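Local atomic coordinates of antigen MTB48, Mycobacterial protein (Mycobacterium smegmatis, PDB entry 4WJ1), a protein that is exported by the ESX-1 type VII secretion system and probably takes part in DNA conjugation, at least in the recipient strain. Residues S200-D205 / G281-I286; R238-T243 / W249-A254. All blocks are in the same frame, centred on the assembly; numbering follows the deposited sequence.

Interaction 1 of 2, residues S200-D205 / G281-I286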
loop_
_atom_site.group_PDB
_atom_site.type_symbol
_atom_site.label_atom_id
_atom_site.label_comp_id
_atom_site.label_asym_id
_atom_site.label_seq_id
_atom_site.Cartn_x
_atom_site.Cartn_y
_atom_site.Cartn_z
ATOM N N SER A 200 4.295 13.137 3.321
ATOM C CA SER A 200 5.600 12.494 3.253
ATOM C C SER A 200 5.755 11.393 4.308
ATOM O O SER A 200 6.239 10.309 4.026
ATOM C CB SER A 200 6.701 13.538 3.416
ATOM O OG SER A 200 7.871 12.948 3.931
ATOM N N THR A 201 5.332 11.673 5.529
ATOM C CA THR A 201 5.453 10.698 6.592
ATOM C C THR A 201 4.511 9.531 6.356
ATOM O O THR A 201 4.807 8.393 6.707
ATOM C CB THR A 201 5.183 11.365 7.940
ATOM O OG1 THR A 201 6.375 12.038 8.333
ATOM C CG2 THR A 201 4.827 10.368 9.020
ATOM N N TRP A 202 3.374 9.822 5.739
ATOM C CA TRP A 202 2.369 8.809 5.522
ATOM C C TRP A 202 2.843 7.818 4.450
ATOM O O TRP A 202 2.635 6.618 4.562
ATOM C CB TRP A 202 1.058 9.461 5.126
ATOM C CG TRP A 202 -0.008 8.514 4.723
ATOM C CD1 TRP A 202 -0.913 7.906 5.534
ATOM C CD2 TRP A 202 -0.304 8.083 3.393
ATOM N NE1 TRP A 202 -1.758 7.109 4.791
ATOM C CE2 TRP A 202 -1.400 7.201 3.472
ATOM C CE3 TRP A 202 0.256 8.353 2.141
ATOM C CZ2 TRP A 202 -1.956 6.595 2.349
ATOM C CZ3 TRP A 202 -0.295 7.748 1.021
ATOM C CH2 TRP A 202 -1.394 6.881 1.135
ATOM N N TRP A 203 3.491 8.338 3.420
ATOM C CA TRP A 203 4.047 7.492 2.386
ATOM C C TRP A 203 5.047 6.515 2.990
ATOM O O TRP A 203 5.043 5.339 2.650
ATOM C CB TRP A 203 4.693 8.333 1.297
ATOM C CG TRP A 203 3.723 8.759 0.251
ATOM C CD1 TRP A 203 3.455 10.031 -0.136
ATOM C CD2 TRP A 203 2.891 7.910 -0.559
ATOM N NE1 TRP A 203 2.507 10.040 -1.133
ATOM C CE2 TRP A 203 2.145 8.749 -1.413
ATOM C CE3 TRP A 203 2.713 6.520 -0.654
ATOM C CZ2 TRP A 203 1.229 8.252 -2.343
ATOM C CZ3 TRP A 203 1.791 6.029 -1.569
ATOM C CH2 TRP A 203 1.068 6.889 -2.405
ATOM N N ALA A 204 5.879 6.994 3.904
ATOM C CA ALA A 204 6.808 6.121 4.594
ATOM C C ALA A 204 6.059 5.060 5.397
ATOM O O ALA A 204 6.494 3.913 5.463
ATOM C CB ALA A 204 7.701 6.907 5.485
ATOM N N ASP A 205 4.937 5.434 6.002
ATOM C CA ASP A 205 4.103 4.450 6.699
ATOM C C ASP A 205 3.538 3.443 5.704
ATOM O O ASP A 205 3.475 2.249 5.986
ATOM C CB ASP A 205 2.960 5.126 7.468
ATOM C CG ASP A 205 3.466 6.083 8.540
ATOM O OD1 ASP A 205 4.669 6.002 8.876
ATOM O OD2 ASP A 205 2.672 6.914 9.051
ATOM N N GLY A 281 -4.130 3.408 7.176
ATOM C CA GLY A 281 -4.936 4.602 7.306
ATOM C C GLY A 281 -4.929 5.408 6.021
ATOM O O GLY A 281 -3.950 5.399 5.269
ATOM N N LYS A 282 -6.032 6.102 5.769
ATOM C CA LYS A 282 -6.130 7.026 4.652
ATOM C C LYS A 282 -5.008 8.061 4.728
ATOM O O LYS A 282 -4.454 8.309 5.804
ATOM C CB LYS A 282 -7.495 7.719 4.668
ATOM C CG LYS A 282 -7.597 8.779 5.749
ATOM C CD LYS A 282 -9.014 9.313 5.944
ATOM C CE LYS A 282 -9.015 10.485 6.939
ATOM N NZ LYS A 282 -8.084 11.607 6.514
ATOM N N PRO A 283 -4.670 8.678 3.591
ATOM C CA PRO A 283 -3.673 9.754 3.600
ATOM C C PRO A 283 -4.207 11.055 4.209
ATOM O O PRO A 283 -5.418 11.234 4.339
ATOM C CB PRO A 283 -3.367 9.943 2.119
ATOM C CG PRO A 283 -4.649 9.598 1.450
ATOM C CD PRO A 283 -5.179 8.416 2.237
ATOM N N PRO A 284 -3.306 11.967 4.591
ATOM C CA PRO A 284 -3.803 13.256 5.081
ATOM C C PRO A 284 -4.288 14.103 3.913
ATOM O O PRO A 284 -3.725 14.031 2.815
ATOM C CB PRO A 284 -2.576 13.879 5.747
ATOM C CG PRO A 284 -1.433 13.329 4.940
ATOM C CD PRO A 284 -1.833 11.903 4.608
ATOM N N SER A 285 -5.335 14.882 4.137
ATOM C CA SER A 285 -5.835 15.757 3.094
ATOM C C SER A 285 -5.533 17.181 3.507
ATOM O O SER A 285 -5.931 17.604 4.585
ATOM C CB SER A 285 -7.337 15.549 2.867
ATOM O OG SER A 285 -7.625 14.199 2.530
ATOM N N ILE A 286 -4.801 17.912 2.673
ATOM C CA ILE A 286 -4.539 19.318 2.961
ATOM C C ILE A 286 -5.836 20.108 2.877
ATOM O O ILE A 286 -6.732 19.774 2.096
ATOM C CB ILE A 286 -3.516 19.924 1.990
ATOM C CG1 ILE A 286 -3.014 21.263 2.523
ATOM C CG2 ILE A 286 -4.127 20.084 0.609
ATOM C CD1 ILE A 286 -2.029 21.906 1.644
#
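W202 meets the run G281-P284 where the segment after helix 248-272, in polyproline II conformation from G281 to P284, lies along helix 187-230 of the PPE domain in the helical bundle. At the start of the helical segment, S200 OG makes a weak hydrogen bond to G174 O, a link from this small polar residue to the C-terminal part of helix 154-178. W202 carries the contact. With CG anti to the backbone N (chi1 173°), its indole reaches out to the prolines. Its CB begins the packing, 3.8 Å from P284 CD. Farther out, P283 covers one ring face: its CA stands 3.5 Å from the centroid of the five-membered ring, and its CB is 3.6 Å from W202 CE2. P284 CD is over the same face, making a second CH-pi contact, and the rigid proline rings suit an extended chain pressed flat on an indole. The pyrrole N-H is satisfied at the edge: W202 NE1 donates to G281 O at 2.8 Å with an N-H...O angle of 162°. The acceptor lies in the indole plane, whereas NE1 stands above the plane of the carbonyl. The buried indole also touches T59 of helix 40-96. Next comes W203, whose ring meets H173 edge-to-face, packs on F177 and receives W202 CZ3 over the centre of one face, 3.4 Å above its plane.

Interaction 2 of 2, residues R238-T243 / W249-A254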
loop_
_atom_site.group_PDB
_atom_site.type_symbol
_atom_site.label_atom_id
_atom_site.label_comp_id
_atom_site.label_asym_id
_atom_site.label_seq_id
_atom_site.Cartn_x
_atom_site.Cartn_y
_atom_site.Cartn_z
ATOM N N ARG A 238 1.404 -43.245 -4.955
ATOM C CA ARG A 238 1.853 -44.278 -5.870
ATOM C C ARG A 238 2.573 -45.370 -5.096
ATOM O O ARG A 238 2.294 -46.552 -5.267
ATOM C CB ARG A 238 2.774 -43.701 -6.948
ATOM C CG ARG A 238 3.547 -44.776 -7.706
ATOM C CD ARG A 238 4.222 -44.244 -8.959
ATOM N NE ARG A 238 4.703 -45.351 -9.782
ATOM C CZ ARG A 238 5.935 -45.854 -9.727
ATOM N NH1 ARG A 238 6.831 -45.329 -8.897
ATOM N NH2 ARG A 238 6.273 -46.878 -10.509
ATOM N N GLU A 239 3.494 -44.957 -4.234
ATOM C CA GLU A 239 4.309 -45.892 -3.481
ATOM C C GLU A 239 3.452 -46.784 -2.593
ATOM O O GLU A 239 3.788 -47.946 -2.369
ATOM C CB GLU A 239 5.341 -45.138 -2.646
ATOM C CG GLU A 239 6.410 -44.445 -3.452
ATOM C CD GLU A 239 7.311 -43.576 -2.600
ATOM O OE1 GLU A 239 6.898 -43.203 -1.477
ATOM O OE2 GLU A 239 8.435 -43.269 -3.059
ATOM N N PHE A 240 2.336 -46.253 -2.105
ATOM C CA PHE A 240 1.458 -47.040 -1.253
ATOM C C PHE A 240 0.866 -48.200 -2.030
ATOM O O PHE A 240 0.705 -49.292 -1.496
ATOM C CB PHE A 240 0.347 -46.178 -0.663
ATOM C CG PHE A 240 -0.505 -46.901 0.334
ATOM C CD1 PHE A 240 -0.048 -47.121 1.619
ATOM C CD2 PHE A 240 -1.759 -47.374 -0.017
ATOM C CE1 PHE A 240 -0.830 -47.796 2.542
ATOM C CE2 PHE A 240 -2.545 -48.047 0.898
ATOM C CZ PHE A 240 -2.081 -48.258 2.180
ATOM N N GLU A 241 0.563 -47.960 -3.301
ATOM C CA GLU A 241 -0.023 -48.982 -4.160
ATOM C C GLU A 241 1.014 -49.986 -4.650
ATOM O O GLU A 241 0.803 -51.198 -4.596
ATOM C CB GLU A 241 -0.719 -48.329 -5.357
ATOM C CG GLU A 241 -1.677 -49.259 -6.085
ATOM C CD GLU A 241 -3.133 -48.887 -5.855
ATOM O OE1 GLU A 241 -3.411 -48.085 -4.930
ATOM O OE2 GLU A 241 -3.999 -49.411 -6.594
ATOM N N GLU A 242 2.143 -49.472 -5.120
ATOM C CA GLU A 242 3.168 -50.308 -5.731
ATOM C C GLU A 242 3.996 -51.094 -4.709
ATOM O O GLU A 242 4.737 -52.011 -5.069
ATOM C CB GLU A 242 4.091 -49.447 -6.599
ATOM C CG GLU A 242 4.436 -50.083 -7.948
ATOM C CD GLU A 242 3.290 -49.988 -8.951
ATOM O OE1 GLU A 242 2.568 -48.960 -8.948
ATOM O OE2 GLU A 242 3.100 -50.959 -9.723
ATOM N N THR A 243 3.870 -50.749 -3.435
ATOM C CA THR A 243 4.634 -51.438 -2.403
ATOM C C THR A 243 4.069 -52.827 -2.146
ATOM O O THR A 243 2.858 -52.998 -1.988
ATOM C CB THR A 243 4.651 -50.641 -1.092
ATOM O OG1 THR A 243 5.359 -49.420 -1.302
ATOM C CG2 THR A 243 5.354 -51.413 0.002
ATOM N N TRP A 249 -2.296 -56.344 7.373
ATOM C CA TRP A 249 -2.252 -55.617 8.633
ATOM C C TRP A 249 -1.219 -54.507 8.545
ATOM O O TRP A 249 -1.496 -53.365 8.923
ATOM C CB TRP A 249 -1.935 -56.560 9.797
ATOM C CG TRP A 249 -2.063 -55.923 11.163
ATOM C CD1 TRP A 249 -3.224 -55.620 11.832
ATOM C CD2 TRP A 249 -0.993 -55.532 12.031
ATOM N NE1 TRP A 249 -2.937 -55.061 13.056
ATOM C CE2 TRP A 249 -1.569 -54.996 13.203
ATOM C CE3 TRP A 249 0.407 -55.577 11.931
ATOM C CZ2 TRP A 249 -0.804 -54.514 14.264
ATOM C CZ3 TRP A 249 1.167 -55.097 12.986
ATOM C CH2 TRP A 249 0.560 -54.575 14.135
ATOM N N ASP A 250 -0.035 -54.843 8.040
ATOM C CA ASP A 250 1.018 -53.850 7.837
ATOM C C ASP A 250 0.547 -52.709 6.950
ATOM O O ASP A 250 0.762 -51.535 7.260
ATOM C CB ASP A 250 2.260 -54.492 7.219
ATOM C CG ASP A 250 2.941 -55.448 8.160
ATOM O OD1 ASP A 250 2.223 -56.121 8.929
ATOM O OD2 ASP A 250 4.190 -55.513 8.139
ATOM N N ARG A 251 -0.093 -53.080 5.846
ATOM C CA ARG A 251 -0.615 -52.130 4.882
ATOM C C ARG A 251 -1.576 -51.151 5.548
ATOM O O ARG A 251 -1.546 -49.955 5.263
ATOM C CB ARG A 251 -1.305 -52.875 3.736
ATOM C CG ARG A 251 -1.674 -52.011 2.558
ATOM C CD ARG A 251 -2.133 -52.839 1.357
ATOM N NE ARG A 251 -2.633 -51.962 0.301
ATOM C CZ ARG A 251 -3.921 -51.687 0.116
ATOM N NH1 ARG A 251 -4.833 -52.249 0.904
ATOM N NH2 ARG A 251 -4.296 -50.860 -0.856
ATOM N N GLN A 252 -2.407 -51.640 6.460
ATOM C CA GLN A 252 -3.391 -50.764 7.094
ATOM C C GLN A 252 -2.745 -49.834 8.107
ATOM O O GLN A 252 -3.158 -48.685 8.246
ATOM C CB GLN A 252 -4.492 -51.590 7.758
ATOM C CG GLN A 252 -5.309 -52.419 6.768
ATOM C CD GLN A 252 -6.094 -51.545 5.807
ATOM O OE1 GLN A 252 -6.468 -50.421 6.144
ATOM N NE2 GLN A 252 -6.333 -52.048 4.601
ATOM N N ASN A 253 -1.730 -50.319 8.813
ATOM C CA ASN A 253 -0.984 -49.463 9.730
ATOM C C ASN A 253 -0.290 -48.347 8.961
ATOM O O ASN A 253 -0.251 -47.198 9.409
ATOM C CB ASN A 253 0.031 -50.274 10.534
ATOM C CG ASN A 253 -0.637 -51.204 11.538
ATOM O OD1 ASN A 253 -1.712 -50.897 12.063
ATOM N ND2 ASN A 253 -0.007 -52.348 11.804
ATOM N N ALA A 254 0.238 -48.693 7.789
ATOM C CA ALA A 254 0.822 -47.709 6.892
ATOM C C ALA A 254 -0.201 -46.643 6.498
ATOM O O ALA A 254 0.101 -45.446 6.539
ATOM C CB ALA A 254 1.364 -48.374 5.672
#
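R251 lays its side chain across that of F240 at about a right angle, joining helix 248-272 to helix 234-242. Beyond CB the chain is extended from CG to NE, with CG anti to the backbone N (chi1 -170°), and this carries the arginine past the end of the phenyl ring. CG is the first atom to touch, 3.8 Å from F240 CZ. Beyond CD, NE comes 4.0 Å from F240 CE2. At the tip the guanidinium takes the ring's rim over one of its faces, with NH2 3.7 Å from F240 CE2 and the two planes 35° apart. The long arm suits the place because its CG packs on the ring's end and its flat guanidinium on the rim, while NH1 forms a salt bridge with E248, which would help fix the group; the carboxylate of E241 is nearby, not in contact. The CE1 edge of the ring points at the helix backbone: F240 CE1 lies 3.5 Å from R251 O and 3.9 Å from A254 CB, both near the ring plane. A residue as small as alanine lets the large ring come in edge-on. W245, in the connecting loop, packs on F240, R251 and A254 and donates NE1 to F240 O. Two antiparallel helices joined by a short loop and packed through an aromatic side chain form a helical hairpin, here within the PPE domain, about 50 Å from the centre of the chain.

After the short helix 12-22, the chain lays down helix 40-96, most of it in the PE domain, and later enters helix 187-230, which supplies the first half of interaction 1. It then runs outward into helix 234-242, turns, and comes back as helix 248-272; interaction 2 closes this short loop of five residues. Only after that return does G281-I286 close interaction 1, spanning 75 residues, so interaction 2 is nested within it. Their centres lie about 60 Å apart and their nearest atoms about 46 Å. Interaction 2 ties neighbouring helices at a remote turn, whereas interaction 1 fastens the returning chain onto the bundle, where S285 and I286 also bond to E66 and R69 of helix 40-96.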